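Side-chain contacts in arylsulfatase (PDB 7AJ0), which probably removes sulfate groups from the polysaccharide fucoidan, working from chain ends, as a calcium-containing sulfatase that assembles into a hexamer: residues Leu58-Gly63 and Pro100-Ser105; Ser104-Leu109 and Ile265-Lys270; Gly119-Ile124 and Trp424-Phe429; Pro340-Gly343 and Thr348-Gly351; Asn133-Glu138 and Gly156-Gly161. All coordinates share one frame; numbering follows the deposited sequence.

Contact 1 holds the calcium ion and is the reference point for the others. Contact 2 lies next to it, centres 6 Å apart, and shares S104 and S105 of helix 102-111; its R106 belongs to the same sulfatase signature (C102 to R106). Contact 5, centred 15 Å from contact 1, reaches the metal site through K157, whose NZ lies 2.7 Å from D60 OD2 in a salt bridge; its centre is 11 Å from that of contact 2. Contacts 3 and 4 are both centred 14 Å from contact 1; contact 4 packs against P100, contact 3 against P100, T103 and S104. Contacts 4 and 5 are the farthest pair, centres 27 Å apart.

Contact 1: Leu58-Gly63 and Pro100-Ser105; sequences LVDDLG and PTCTSS. With CA (calcium ion), chain G.
The calcium site of the sulfatase fold, in the alkaline phosphatase superfamily, is built here from the end of strand 53-59 and the start of helix 102-111. Residues C102 to R106 read CTSSR, the C-X-(P/S)-X-R signature whose first residue other active sulfatases convert to formylglycine; the residue modelled in this crystal is cysteine. The two segments meet through the metal. D60 OD1 lies 2.2 Å from the calcium, D61 OD1 is at 2.3 Å, and C102 SG completes the trio at 2.6 Å. At the ion, D60 OD1 and C102 SG subtend 110°. Each aspartate binds through one oxygen, since D60 OD2 stays 4.0 Å and D61 OD2 4.1 Å from the calcium. D60 OD2 instead forms a salt bridge to K157, and D61 OD2 forms one to K345. These lysines probably hold the rotation of the carboxylates. D325, through both oxygens, and N326 supply the remaining ligand atoms. C102 has SG anti to its carbonyl carbon (chi1 -59°), which aims the sulfur from the first turn of the helix at the ion. Across the segments the sulfur stands 3.8 Å from D61 OD1, a separation set by their common metal.

Contact 2: Ser104-Leu109 and Ile265-Lys270; sequences SSRAAL and IHSFSK
The guanidinium of R106 meets S267 by its edge, NH1 reaching the hydroxyl near the guanidinium plane by a bent bond. NH1 donates to S267 OG at 2.8 Å with an N-H...O angle of 142°, and the oxygen lies only 15° out of the guanidinium plane. Neighbouring NH2 donates to water 1 at 2.7 Å, and that water in turn donates to S267 OG (2.9 Å) and to F268 O (2.7 Å). S267 OG thus accepts two bonds, and its own proton goes to K157 O, so three interactions fix the hydroxyl. The chain of R106 runs extended from CG to NE, which carries the flat group from helix 102-111 across to strand 262-267, which pairs in parallel with strand 53-59. This arginine closes the C-X-(P/S)-X-R sulfatase signature, and its NE donates to D325 OD2, an atom of a calcium ligand; R106 is therefore second shell to the metal while S267 holds its far edge. One turn further along the helix, L109 and I265 make the apolar half of the contact. Both side chains start out pointing toward the opposing segment, and the methyls meet alongside, L109 CD2 to I265 CD1 at 4.4 Å, a loose approach by packing standards. L58 of strand 53-59 also touches both R106 and L109.

Contact 3: Gly119-Ile124 and Trp424-Phe429; sequences GLVRPI and WSREDF
Two arginines, R122 and R426, lie flat on one another although both carry positive charge. Their guanidinium planes are 7° apart with centres separated by 3.8 Å, and the NH2 atoms of R122 and R426 are 3.7 Å apart. The aliphatic part of R122 joins in, its CG 3.5 Å from R426 NE. The stacked pair is anchored from one side: R426 NE donates to V121 O at 3.0 Å with an N-H...O angle of 157°, although the donor sits above the carbonyl plane, 49° out of it, and not on a lone pair. R426 is the second residue of a type II' turn from S425 to D428 that joins strands 420-425 and 428-434 as a two-residue beta-hairpin; the loop 119-124 packs against that tip. R426, bent at chi2, passes obliquely alongside V121, and R426 CD lies 4.0 Å from V121 CB. V121 CG1 touches the backbone, 3.8 Å from R426 CA, and V121 CG2 faces the carboxylate of E427, with OE2 at 4.0 Å. R426 NH2 also makes a weak bond to T463 O of the second subunit, which places the stack close to a subunit interface. The cost of pairing two cations is probably offset by the carbonyl of V121, this weak bond and the partly exposed setting; E427, its charged end not in contact with R122, may add some distant screening.

Contact 4: Pro340-Gly343 and Thr348-Gly351; sequences PWRG and TWEG
W349, at the N-cap position of helix 350-353, takes most of the contact through its indole, one face of which is covered by the side chain of R342. The guanidinium rests flat on the ring, planes 6° apart, with R342 CZ 3.9 Å from the centroid of the six-membered ring, a cation-pi contact; CZ is 3.4 Å from W349 CZ2. Closer to the backbone, R342 CD sits 3.7 Å from the same centroid and 12° off the ring normal, a CH-pi contact. The arginine, its chain extended from CG to NE, thus lays methylene and guanidinium on one face in succession. R342 NH1 also bonds E476 O, which probably limits sliding of the group. W349 CB is 3.2 Å from R342 O, and its CD1 is the nearest point of the ring to G343 CA.

E350 comes next. Its CB lies 3.8 Å from W341 CB, while the carboxylate leads off to Y97 OH and to K438 NZ in a salt bridge; its backbone N bonds E476 OE2. G351 then brings its N to R342 O at 2.8 Å, a weak hydrogen bond with an N-H...O angle of only 128°. W341 CB lies 3.4 Å from G351 N, and the backbone carbonyls of W341, R342 and G343 come close to G351 where a side chain would stand.

W341 also packs on Y338 of the third subunit. The whole is a helix start covered by a loop: a backbone NH of the first turn of helix 350-353 makes its weak bond to segment 340-343 just before strand 354-360 of the central sheet, while W349 reaches strands 442-446 and 466-469.

Contact 5: Asn133-Glu138 and Gly156-Gly161; sequences NPWEKE and GKWHVG
V160 O receives the indole NH of W135, the one hydrogen bond that joins the two segments. W135 NE1 lies 3.1 Å away with an N-H...O angle of 154°, and the geometry is direct: the donor is in the carbonyl plane with a C=O...N angle of 159°, and V160 O lies near the plane of the W135 ring. The bond reaches the ring at its edge and probably restrains the ring's rotation. The benzo side of W135 comes to W158, the two side chains arriving from opposite directions. W135 CZ2 touches W158 CZ2 at 3.6 Å, and the centroids of their six-membered rings are 5.6 Å apart with planes at 33°, an oblique pair. V160 meets both indoles: its CB lies over one face of W158, offset toward the rim, while its CG1 lies 3.8 Å from W135 CZ2 and 3.7 Å from W135 NE1.

W135 leaves from the short, weakly bonded helix 134-137. N133 caps that start, its OD1 accepting from W135 N at 3.0 Å, and N133 ND2 bonds G165 O. On the other segment, W158 NE1 bonds M166 O. The 156-161 loop is placed against helix 102-111 by H159 O, which bonds T103 OG1, and by V160, which touches R106.

All three touching residues are buried, and each indole N-H is nevertheless satisfied by a backbone carbonyl, V160 O for W135 and M166 O for W158, leaving the hydrocarbon parts to pack together; the polarity of the two rings is met within the protein.

Contact 1: Leu58-Gly63 and Pro100-Ser105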
# COMPACT_ATOMS: atom_id res chain seq x y z
N LEU A 58 -9.96 19.97 -32.36
CA LEU A 58 -9.90 19.75 -30.92
C LEU A 58 -10.61 18.44 -30.60
O LEU A 58 -11.84 18.38 -30.63
CB LEU A 58 -10.53 20.93 -30.18
CG LEU A 58 -10.32 21.01 -28.67
CD1 LEU A 58 -8.85 21.16 -28.31
CD2 LEU A 58 -11.14 22.17 -28.12
N VAL A 59 -9.84 17.41 -30.31
CA VAL A 59 -10.38 16.12 -29.91
C VAL A 59 -10.56 16.12 -28.40
O VAL A 59 -9.76 16.70 -27.66
CB VAL A 59 -9.47 14.97 -30.37
CG1 VAL A 59 -10.14 13.63 -30.12
CG2 VAL A 59 -9.12 15.13 -31.84
N ASP A 60 -11.61 15.45 -27.94
CA ASP A 60 -11.98 15.45 -26.53
C ASP A 60 -11.35 14.25 -25.83
O ASP A 60 -11.50 13.11 -26.28
CB ASP A 60 -13.50 15.43 -26.38
CG ASP A 60 -13.96 15.83 -24.99
OD1 ASP A 60 -13.11 16.13 -24.14
OD2 ASP A 60 -15.19 15.85 -24.76
N ASP A 61 -10.64 14.52 -24.73
CA ASP A 61 -10.10 13.47 -23.86
C ASP A 61 -9.17 12.52 -24.62
O ASP A 61 -9.17 11.31 -24.39
CB ASP A 61 -11.23 12.68 -23.19
CG ASP A 61 -12.01 13.51 -22.19
OD1 ASP A 61 -11.67 14.70 -22.01
OD2 ASP A 61 -12.95 12.98 -21.56
N LEU A 62 -8.37 13.08 -25.52
CA LEU A 62 -7.42 12.31 -26.31
C LEU A 62 -6.07 12.29 -25.60
O LEU A 62 -5.53 13.34 -25.25
CB LEU A 62 -7.28 12.89 -27.71
CG LEU A 62 -6.42 12.09 -28.69
CD1 LEU A 62 -7.17 10.86 -29.17
CD2 LEU A 62 -5.97 12.95 -29.86
N GLY A 63 -5.52 11.09 -25.41
CA GLY A 63 -4.26 10.97 -24.73
C GLY A 63 -3.07 11.31 -25.61
O GLY A 63 -3.13 11.25 -26.84
N PRO A 100 -6.32 20.34 -16.80
CA PRO A 100 -6.64 18.95 -16.44
C PRO A 100 -8.06 18.51 -16.75
O PRO A 100 -8.32 17.30 -16.69
CB PRO A 100 -6.38 18.91 -14.92
CG PRO A 100 -5.57 20.13 -14.62
CD PRO A 100 -6.03 21.16 -15.61
N THR A 101 -8.98 19.42 -17.07
CA THR A 101 -10.37 19.04 -17.29
C THR A 101 -10.97 19.85 -18.44
O THR A 101 -10.38 20.83 -18.91
CB THR A 101 -11.21 19.24 -16.01
OG1 THR A 101 -10.99 20.56 -15.49
CG2 THR A 101 -10.81 18.22 -14.96
N CYS A 102 -12.16 19.42 -18.87
CA CYS A 102 -12.73 19.90 -20.13
C CYS A 102 -12.98 21.40 -20.11
O CYS A 102 -12.43 22.15 -20.92
CB CYS A 102 -14.04 19.16 -20.43
SG CYS A 102 -13.91 17.37 -20.55
N THR A 103 -13.84 21.85 -19.20
CA THR A 103 -14.24 23.26 -19.18
C THR A 103 -13.03 24.17 -19.01
O THR A 103 -12.97 25.25 -19.61
CB THR A 103 -15.25 23.50 -18.06
OG1 THR A 103 -16.41 22.70 -18.28
CG2 THR A 103 -15.65 24.97 -18.01
N SER A 104 -12.06 23.76 -18.19
CA SER A 104 -10.90 24.60 -17.93
C SER A 104 -10.03 24.75 -19.17
O SER A 104 -9.55 25.85 -19.46
CB SER A 104 -10.10 24.02 -16.76
OG SER A 104 -10.79 24.19 -15.54
N SER A 105 -9.82 23.66 -19.90
CA SER A 105 -8.99 23.72 -21.10
C SER A 105 -9.68 24.50 -22.22
O SER A 105 -9.02 25.22 -22.98
CB SER A 105 -8.65 22.31 -21.58
OG SER A 105 -7.71 21.70 -20.72
CA CA G . -12.15 16.89 -22.34

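Contact 2: Ser104-Leu109 and Ile265-Lys270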
# COMPACT_ATOMS: atom_id res chain seq x y z
N SER A 104 -12.06 23.76 -18.19
CA SER A 104 -10.90 24.60 -17.93
C SER A 104 -10.03 24.75 -19.17
O SER A 104 -9.55 25.85 -19.46
CB SER A 104 -10.10 24.02 -16.76
OG SER A 104 -10.79 24.19 -15.54
N SER A 105 -9.82 23.66 -19.90
CA SER A 105 -8.99 23.72 -21.10
C SER A 105 -9.68 24.50 -22.22
O SER A 105 -9.02 25.22 -22.98
CB SER A 105 -8.65 22.31 -21.58
OG SER A 105 -7.71 21.70 -20.72
N ARG A 106 -11.00 24.36 -22.34
CA ARG A 106 -11.71 25.03 -23.43
C ARG A 106 -11.85 26.52 -23.16
O ARG A 106 -11.84 27.32 -24.10
CB ARG A 106 -13.06 24.36 -23.63
CG ARG A 106 -12.92 23.00 -24.30
CD ARG A 106 -14.01 22.02 -23.92
NE ARG A 106 -13.62 20.67 -24.33
CZ ARG A 106 -13.66 20.24 -25.58
NH1 ARG A 106 -14.07 21.04 -26.55
NH2 ARG A 106 -13.29 19.00 -25.86
N ALA A 107 -11.97 26.91 -21.89
CA ALA A 107 -11.90 28.32 -21.54
C ALA A 107 -10.54 28.90 -21.90
O ALA A 107 -10.44 29.99 -22.48
CB ALA A 107 -12.19 28.51 -20.05
N ALA A 108 -9.47 28.19 -21.56
CA ALA A 108 -8.13 28.69 -21.85
C ALA A 108 -7.93 28.87 -23.35
O ALA A 108 -7.32 29.85 -23.79
CB ALA A 108 -7.08 27.74 -21.29
N LEU A 109 -8.45 27.94 -24.15
CA LEU A 109 -8.28 28.02 -25.60
C LEU A 109 -9.05 29.20 -26.19
O LEU A 109 -8.67 29.70 -27.26
CB LEU A 109 -8.74 26.72 -26.24
CG LEU A 109 -8.77 26.67 -27.77
CD1 LEU A 109 -7.37 26.72 -28.34
CD2 LEU A 109 -9.50 25.41 -28.22
N ILE A 265 -13.03 26.43 -34.97
CA ILE A 265 -12.69 25.43 -33.96
C ILE A 265 -13.66 24.27 -34.18
O ILE A 265 -14.84 24.36 -33.83
CB ILE A 265 -12.80 25.99 -32.54
CG1 ILE A 265 -11.73 27.05 -32.30
CG2 ILE A 265 -12.67 24.86 -31.52
CD1 ILE A 265 -11.89 27.80 -31.00
N HIS A 266 -13.16 23.18 -34.75
CA HIS A 266 -13.94 21.95 -34.89
C HIS A 266 -13.69 21.10 -33.65
O HIS A 266 -12.62 20.50 -33.50
CB HIS A 266 -13.56 21.19 -36.15
CG HIS A 266 -14.44 20.01 -36.42
ND1 HIS A 266 -15.60 20.10 -37.15
CD2 HIS A 266 -14.33 18.72 -36.04
CE1 HIS A 266 -16.17 18.91 -37.22
NE2 HIS A 266 -15.42 18.05 -36.55
N SER A 267 -14.69 21.04 -32.77
CA SER A 267 -14.56 20.43 -31.45
C SER A 267 -15.30 19.10 -31.45
O SER A 267 -16.50 19.04 -31.17
CB SER A 267 -15.11 21.40 -30.38
OG SER A 267 -15.11 20.81 -29.10
N PHE A 268 -14.58 18.03 -31.77
CA PHE A 268 -15.17 16.70 -31.77
C PHE A 268 -15.87 16.43 -30.45
O PHE A 268 -15.42 16.86 -29.38
CB PHE A 268 -14.11 15.62 -31.99
CG PHE A 268 -13.44 15.66 -33.33
CD1 PHE A 268 -13.98 14.98 -34.41
CD2 PHE A 268 -12.26 16.35 -33.50
CE1 PHE A 268 -13.36 15.01 -35.64
CE2 PHE A 268 -11.63 16.38 -34.73
CZ PHE A 268 -12.19 15.71 -35.80
N SER A 269 -16.98 15.69 -30.52
CA SER A 269 -17.54 15.11 -29.30
C SER A 269 -16.70 13.94 -28.83
O SER A 269 -16.51 13.74 -27.62
CB SER A 269 -18.98 14.67 -29.54
OG SER A 269 -19.48 13.98 -28.40
N LYS A 270 -16.19 13.14 -29.76
CA LYS A 270 -15.29 12.05 -29.40
C LYS A 270 -13.98 12.61 -28.87
O LYS A 270 -13.56 13.71 -29.23
CB LYS A 270 -15.05 11.16 -30.62
CG LYS A 270 -16.26 10.34 -31.02
CD LYS A 270 -16.22 9.94 -32.48
CE LYS A 270 -17.43 9.09 -32.86
NZ LYS A 270 -18.72 9.79 -32.58
O HOH W 1 -13.46 18.53 -28.56

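Contact 3: Gly119-Ile124 and Trp424-Phe429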
# COMPACT_ATOMS: atom_id res chain seq x y z
N GLY A 119 -12.77 32.55 -13.84
CA GLY A 119 -13.86 31.89 -13.15
C GLY A 119 -14.43 30.71 -13.89
O GLY A 119 -15.35 30.06 -13.37
N LEU A 120 -13.92 30.40 -15.07
CA LEU A 120 -14.43 29.31 -15.90
C LEU A 120 -13.76 27.99 -15.56
O LEU A 120 -13.20 27.30 -16.42
CB LEU A 120 -14.25 29.66 -17.37
CG LEU A 120 -14.92 30.96 -17.82
CD1 LEU A 120 -14.49 31.36 -19.22
CD2 LEU A 120 -16.44 30.83 -17.74
N VAL A 121 -13.80 27.62 -14.27
CA VAL A 121 -13.29 26.33 -13.84
C VAL A 121 -14.37 25.25 -13.84
O VAL A 121 -14.04 24.06 -13.75
CB VAL A 121 -12.67 26.42 -12.43
CG1 VAL A 121 -11.50 27.39 -12.42
CG2 VAL A 121 -13.71 26.83 -11.39
N ARG A 122 -15.64 25.64 -13.92
CA ARG A 122 -16.77 24.72 -13.98
C ARG A 122 -17.78 25.24 -14.98
O ARG A 122 -17.90 26.46 -15.16
CB ARG A 122 -17.44 24.56 -12.60
CG ARG A 122 -16.60 23.83 -11.57
CD ARG A 122 -17.24 23.90 -10.19
NE ARG A 122 -16.47 23.15 -9.21
CZ ARG A 122 -16.47 21.82 -9.11
NH1 ARG A 122 -17.21 21.09 -9.93
NH2 ARG A 122 -15.74 21.23 -8.18
N PRO A 123 -18.53 24.35 -15.64
CA PRO A 123 -19.58 24.82 -16.55
C PRO A 123 -20.75 25.40 -15.76
O PRO A 123 -21.31 24.74 -14.88
CB PRO A 123 -19.98 23.55 -17.32
CG PRO A 123 -19.65 22.43 -16.39
CD PRO A 123 -18.43 22.88 -15.61
N ILE A 124 -21.10 26.64 -16.07
CA ILE A 124 -22.23 27.30 -15.42
C ILE A 124 -23.51 26.88 -16.13
O ILE A 124 -23.70 27.16 -17.32
CB ILE A 124 -22.07 28.83 -15.44
CG1 ILE A 124 -20.65 29.22 -15.02
CG2 ILE A 124 -23.09 29.47 -14.52
CD1 ILE A 124 -20.38 30.72 -15.05
N TRP A 424 -2.83 24.26 -12.83
CA TRP A 424 -3.82 24.53 -11.80
C TRP A 424 -4.89 23.45 -11.81
O TRP A 424 -5.27 22.94 -12.86
CB TRP A 424 -4.51 25.88 -12.02
CG TRP A 424 -3.65 27.07 -11.76
CD1 TRP A 424 -2.64 27.54 -12.55
CD2 TRP A 424 -3.72 27.95 -10.63
NE1 TRP A 424 -2.08 28.66 -11.99
CE2 TRP A 424 -2.72 28.93 -10.81
CE3 TRP A 424 -4.53 28.01 -9.49
CZ2 TRP A 424 -2.51 29.95 -9.89
CZ3 TRP A 424 -4.31 29.03 -8.58
CH2 TRP A 424 -3.31 29.99 -8.78
N SER A 425 -5.36 23.10 -10.62
CA SER A 425 -6.56 22.28 -10.44
C SER A 425 -7.64 23.25 -9.95
O SER A 425 -7.77 23.52 -8.75
CB SER A 425 -6.33 21.15 -9.45
OG SER A 425 -7.51 20.38 -9.28
N ARG A 426 -8.41 23.79 -10.90
CA ARG A 426 -9.39 24.84 -10.60
C ARG A 426 -8.71 25.98 -9.86
O ARG A 426 -7.88 26.68 -10.44
CB ARG A 426 -10.56 24.25 -9.82
CG ARG A 426 -11.28 23.16 -10.60
CD ARG A 426 -12.76 23.07 -10.28
NE ARG A 426 -13.48 22.36 -11.35
CZ ARG A 426 -13.58 21.04 -11.44
NH1 ARG A 426 -14.26 20.49 -12.44
NH2 ARG A 426 -13.02 20.26 -10.52
N GLU A 427 -9.05 26.19 -8.59
CA GLU A 427 -8.48 27.28 -7.81
C GLU A 427 -7.22 26.88 -7.05
O GLU A 427 -6.74 27.67 -6.23
CB GLU A 427 -9.52 27.84 -6.83
CG GLU A 427 -10.58 28.71 -7.48
CD GLU A 427 -11.95 28.05 -7.54
OE1 GLU A 427 -12.07 26.87 -7.15
OE2 GLU A 427 -12.91 28.72 -7.98
N ASP A 428 -6.67 25.70 -7.31
CA ASP A 428 -5.47 25.21 -6.63
C ASP A 428 -4.30 25.23 -7.60
O ASP A 428 -4.36 24.60 -8.67
CB ASP A 428 -5.69 23.80 -6.09
CG ASP A 428 -6.65 23.77 -4.91
OD1 ASP A 428 -6.42 24.50 -3.93
OD2 ASP A 428 -7.63 23.01 -4.98
N PHE A 429 -3.24 25.94 -7.23
CA PHE A 429 -1.98 25.89 -7.97
C PHE A 429 -1.18 24.68 -7.49
O PHE A 429 -0.83 24.60 -6.31
CB PHE A 429 -1.19 27.18 -7.78
CG PHE A 429 0.16 27.16 -8.43
CD1 PHE A 429 0.30 27.38 -9.79
CD2 PHE A 429 1.30 26.92 -7.68
CE1 PHE A 429 1.54 27.36 -10.39
CE2 PHE A 429 2.55 26.90 -8.28
CZ PHE A 429 2.66 27.12 -9.63

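Contact 4: Pro340-Gly343 and Thr348-Gly351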
# COMPACT_ATOMS: atom_id res chain seq x y z
N PRO A 340 0.97 7.39 -22.29
CA PRO A 340 2.07 6.72 -21.60
C PRO A 340 2.41 7.33 -20.25
O PRO A 340 3.11 6.68 -19.46
CB PRO A 340 3.24 6.88 -22.58
CG PRO A 340 2.94 8.15 -23.30
CD PRO A 340 1.44 8.22 -23.43
N TRP A 341 1.92 8.53 -19.95
CA TRP A 341 2.32 9.23 -18.75
C TRP A 341 1.46 8.83 -17.56
O TRP A 341 0.43 8.15 -17.70
CB TRP A 341 2.25 10.74 -18.95
CG TRP A 341 2.74 11.22 -20.28
CD1 TRP A 341 2.12 12.10 -21.11
CD2 TRP A 341 3.96 10.84 -20.94
NE1 TRP A 341 2.88 12.30 -22.24
CE2 TRP A 341 4.01 11.53 -22.16
CE3 TRP A 341 5.01 9.97 -20.61
CZ2 TRP A 341 5.07 11.40 -23.05
CZ3 TRP A 341 6.06 9.84 -21.50
CH2 TRP A 341 6.08 10.55 -22.71
N ARG A 342 1.87 9.29 -16.38
CA ARG A 342 1.19 8.93 -15.15
C ARG A 342 -0.15 9.66 -15.03
O ARG A 342 -0.32 10.79 -15.51
CB ARG A 342 2.08 9.28 -13.95
CG ARG A 342 1.45 9.03 -12.60
CD ARG A 342 2.46 9.28 -11.50
NE ARG A 342 1.94 8.94 -10.17
CZ ARG A 342 2.68 8.90 -9.07
NH1 ARG A 342 3.97 9.17 -9.12
NH2 ARG A 342 2.12 8.59 -7.91
N GLY A 343 -1.11 9.00 -14.38
CA GLY A 343 -2.37 9.63 -14.11
C GLY A 343 -3.22 9.79 -15.36
O GLY A 343 -3.21 8.96 -16.27
N THR A 348 -2.94 16.89 -12.32
CA THR A 348 -1.83 17.60 -12.92
C THR A 348 -0.58 16.73 -13.03
O THR A 348 0.53 17.26 -13.13
CB THR A 348 -1.52 18.88 -12.14
OG1 THR A 348 -1.49 18.60 -10.74
CG2 THR A 348 -2.57 19.94 -12.44
N TRP A 349 -0.74 15.41 -13.00
CA TRP A 349 0.30 14.55 -13.54
C TRP A 349 0.41 14.81 -15.04
O TRP A 349 -0.50 15.37 -15.67
CB TRP A 349 -0.02 13.08 -13.29
CG TRP A 349 0.03 12.68 -11.84
CD1 TRP A 349 -1.01 12.21 -11.09
CD2 TRP A 349 1.17 12.70 -10.98
NE1 TRP A 349 -0.59 11.94 -9.82
CE2 TRP A 349 0.74 12.24 -9.72
CE3 TRP A 349 2.51 13.08 -11.14
CZ2 TRP A 349 1.61 12.14 -8.63
CZ3 TRP A 349 3.36 12.97 -10.07
CH2 TRP A 349 2.91 12.51 -8.82
N GLU A 350 1.53 14.40 -15.63
CA GLU A 350 1.72 14.63 -17.06
C GLU A 350 0.62 13.97 -17.88
O GLU A 350 0.23 14.49 -18.93
CB GLU A 350 3.09 14.13 -17.49
CG GLU A 350 4.23 14.96 -16.91
CD GLU A 350 4.24 16.37 -17.45
OE1 GLU A 350 4.35 16.53 -18.68
OE2 GLU A 350 4.11 17.32 -16.64
N GLY A 351 0.09 12.84 -17.40
CA GLY A 351 -0.98 12.17 -18.13
C GLY A 351 -2.21 13.04 -18.33
O GLY A 351 -2.96 12.85 -19.29

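Contact 5: Asn133-Glu138 and Gly156-Gly161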
# COMPACT_ATOMS: atom_id res chain seq x y z
N ASN A 133 -22.09 37.32 -15.57
CA ASN A 133 -21.72 36.34 -16.58
C ASN A 133 -20.24 36.49 -16.90
O ASN A 133 -19.85 37.52 -17.47
CB ASN A 133 -22.57 36.52 -17.83
CG ASN A 133 -22.11 35.65 -18.99
OD1 ASN A 133 -21.34 34.71 -18.81
ND2 ASN A 133 -22.59 35.96 -20.18
N PRO A 134 -19.39 35.52 -16.57
CA PRO A 134 -17.95 35.69 -16.84
C PRO A 134 -17.64 36.03 -18.29
O PRO A 134 -16.63 36.68 -18.57
CB PRO A 134 -17.35 34.34 -16.44
CG PRO A 134 -18.35 33.72 -15.52
CD PRO A 134 -19.69 34.20 -15.99
N TRP A 135 -18.50 35.61 -19.22
CA TRP A 135 -18.20 35.78 -20.63
C TRP A 135 -18.39 37.20 -21.12
O TRP A 135 -17.85 37.55 -22.18
CB TRP A 135 -19.06 34.82 -21.46
CG TRP A 135 -18.38 33.52 -21.69
CD1 TRP A 135 -18.72 32.31 -21.17
CD2 TRP A 135 -17.22 33.30 -22.50
NE1 TRP A 135 -17.85 31.34 -21.61
CE2 TRP A 135 -16.92 31.93 -22.43
CE3 TRP A 135 -16.41 34.13 -23.28
CZ2 TRP A 135 -15.84 31.36 -23.11
CZ3 TRP A 135 -15.34 33.57 -23.96
CH2 TRP A 135 -15.07 32.20 -23.86
N GLU A 136 -19.14 38.04 -20.40
CA GLU A 136 -19.19 39.45 -20.75
C GLU A 136 -17.79 40.06 -20.66
O GLU A 136 -17.38 40.82 -21.55
CB GLU A 136 -20.16 40.19 -19.84
CG GLU A 136 -21.61 39.77 -19.99
CD GLU A 136 -22.56 40.58 -19.12
OE1 GLU A 136 -23.74 40.19 -19.00
OE2 GLU A 136 -22.13 41.60 -18.56
N LYS A 137 -17.05 39.71 -19.62
CA LYS A 137 -15.72 40.25 -19.37
C LYS A 137 -14.67 39.63 -20.27
O LYS A 137 -13.78 40.34 -20.77
CB LYS A 137 -15.39 40.02 -17.89
CG LYS A 137 -13.99 40.35 -17.42
CD LYS A 137 -13.88 39.96 -15.93
CE LYS A 137 -12.48 40.14 -15.35
NZ LYS A 137 -12.15 41.57 -15.06
N GLU A 138 -14.75 38.33 -20.52
CA GLU A 138 -13.75 37.66 -21.33
C GLU A 138 -13.90 38.05 -22.80
O GLU A 138 -14.97 38.47 -23.26
CB GLU A 138 -13.86 36.14 -21.17
CG GLU A 138 -13.71 35.65 -19.74
CD GLU A 138 -12.40 36.06 -19.11
OE1 GLU A 138 -12.39 36.39 -17.90
OE2 GLU A 138 -11.37 36.07 -19.82
N GLY A 156 -19.21 21.96 -32.60
CA GLY A 156 -18.97 20.80 -31.78
C GLY A 156 -19.20 21.04 -30.30
O GLY A 156 -20.11 21.77 -29.91
N LYS A 157 -18.36 20.44 -29.47
CA LYS A 157 -18.54 20.53 -28.02
C LYS A 157 -18.13 21.91 -27.51
O LYS A 157 -17.08 22.44 -27.89
CB LYS A 157 -17.73 19.44 -27.32
CG LYS A 157 -17.77 19.51 -25.81
CD LYS A 157 -16.79 18.52 -25.19
CE LYS A 157 -16.57 18.82 -23.72
NZ LYS A 157 -15.48 17.99 -23.13
N TRP A 158 -18.96 22.47 -26.64
CA TRP A 158 -18.66 23.75 -25.99
C TRP A 158 -18.20 23.51 -24.56
O TRP A 158 -17.00 23.53 -24.28
CB TRP A 158 -19.89 24.65 -26.02
CG TRP A 158 -19.70 26.02 -25.44
CD1 TRP A 158 -20.53 26.66 -24.58
CD2 TRP A 158 -18.60 26.92 -25.68
NE1 TRP A 158 -20.03 27.91 -24.27
CE2 TRP A 158 -18.85 28.09 -24.93
CE3 TRP A 158 -17.44 26.84 -26.46
CZ2 TRP A 158 -17.98 29.17 -24.94
CZ3 TRP A 158 -16.58 27.92 -26.46
CH2 TRP A 158 -16.85 29.07 -25.71
N HIS A 159 -19.15 23.27 -23.65
CA HIS A 159 -18.83 22.90 -22.27
C HIS A 159 -18.11 24.02 -21.54
O HIS A 159 -17.33 23.77 -20.61
CB HIS A 159 -18.00 21.62 -22.23
CG HIS A 159 -18.25 20.77 -21.03
ND1 HIS A 159 -17.42 19.72 -20.67
CD2 HIS A 159 -19.24 20.79 -20.10
CE1 HIS A 159 -17.88 19.15 -19.57
NE2 HIS A 159 -18.98 19.78 -19.21
N VAL A 160 -18.36 25.27 -21.94
CA VAL A 160 -17.84 26.43 -21.22
C VAL A 160 -19.01 27.31 -20.81
O VAL A 160 -18.90 28.54 -20.81
CB VAL A 160 -16.83 27.22 -22.06
CG1 VAL A 160 -16.00 28.15 -21.16
CG2 VAL A 160 -15.93 26.29 -22.86
N GLY A 161 -20.14 26.70 -20.49
CA GLY A 161 -21.30 27.45 -20.05
C GLY A 161 -22.47 27.42 -21.02
O GLY A 161 -22.29 27.61 -22.22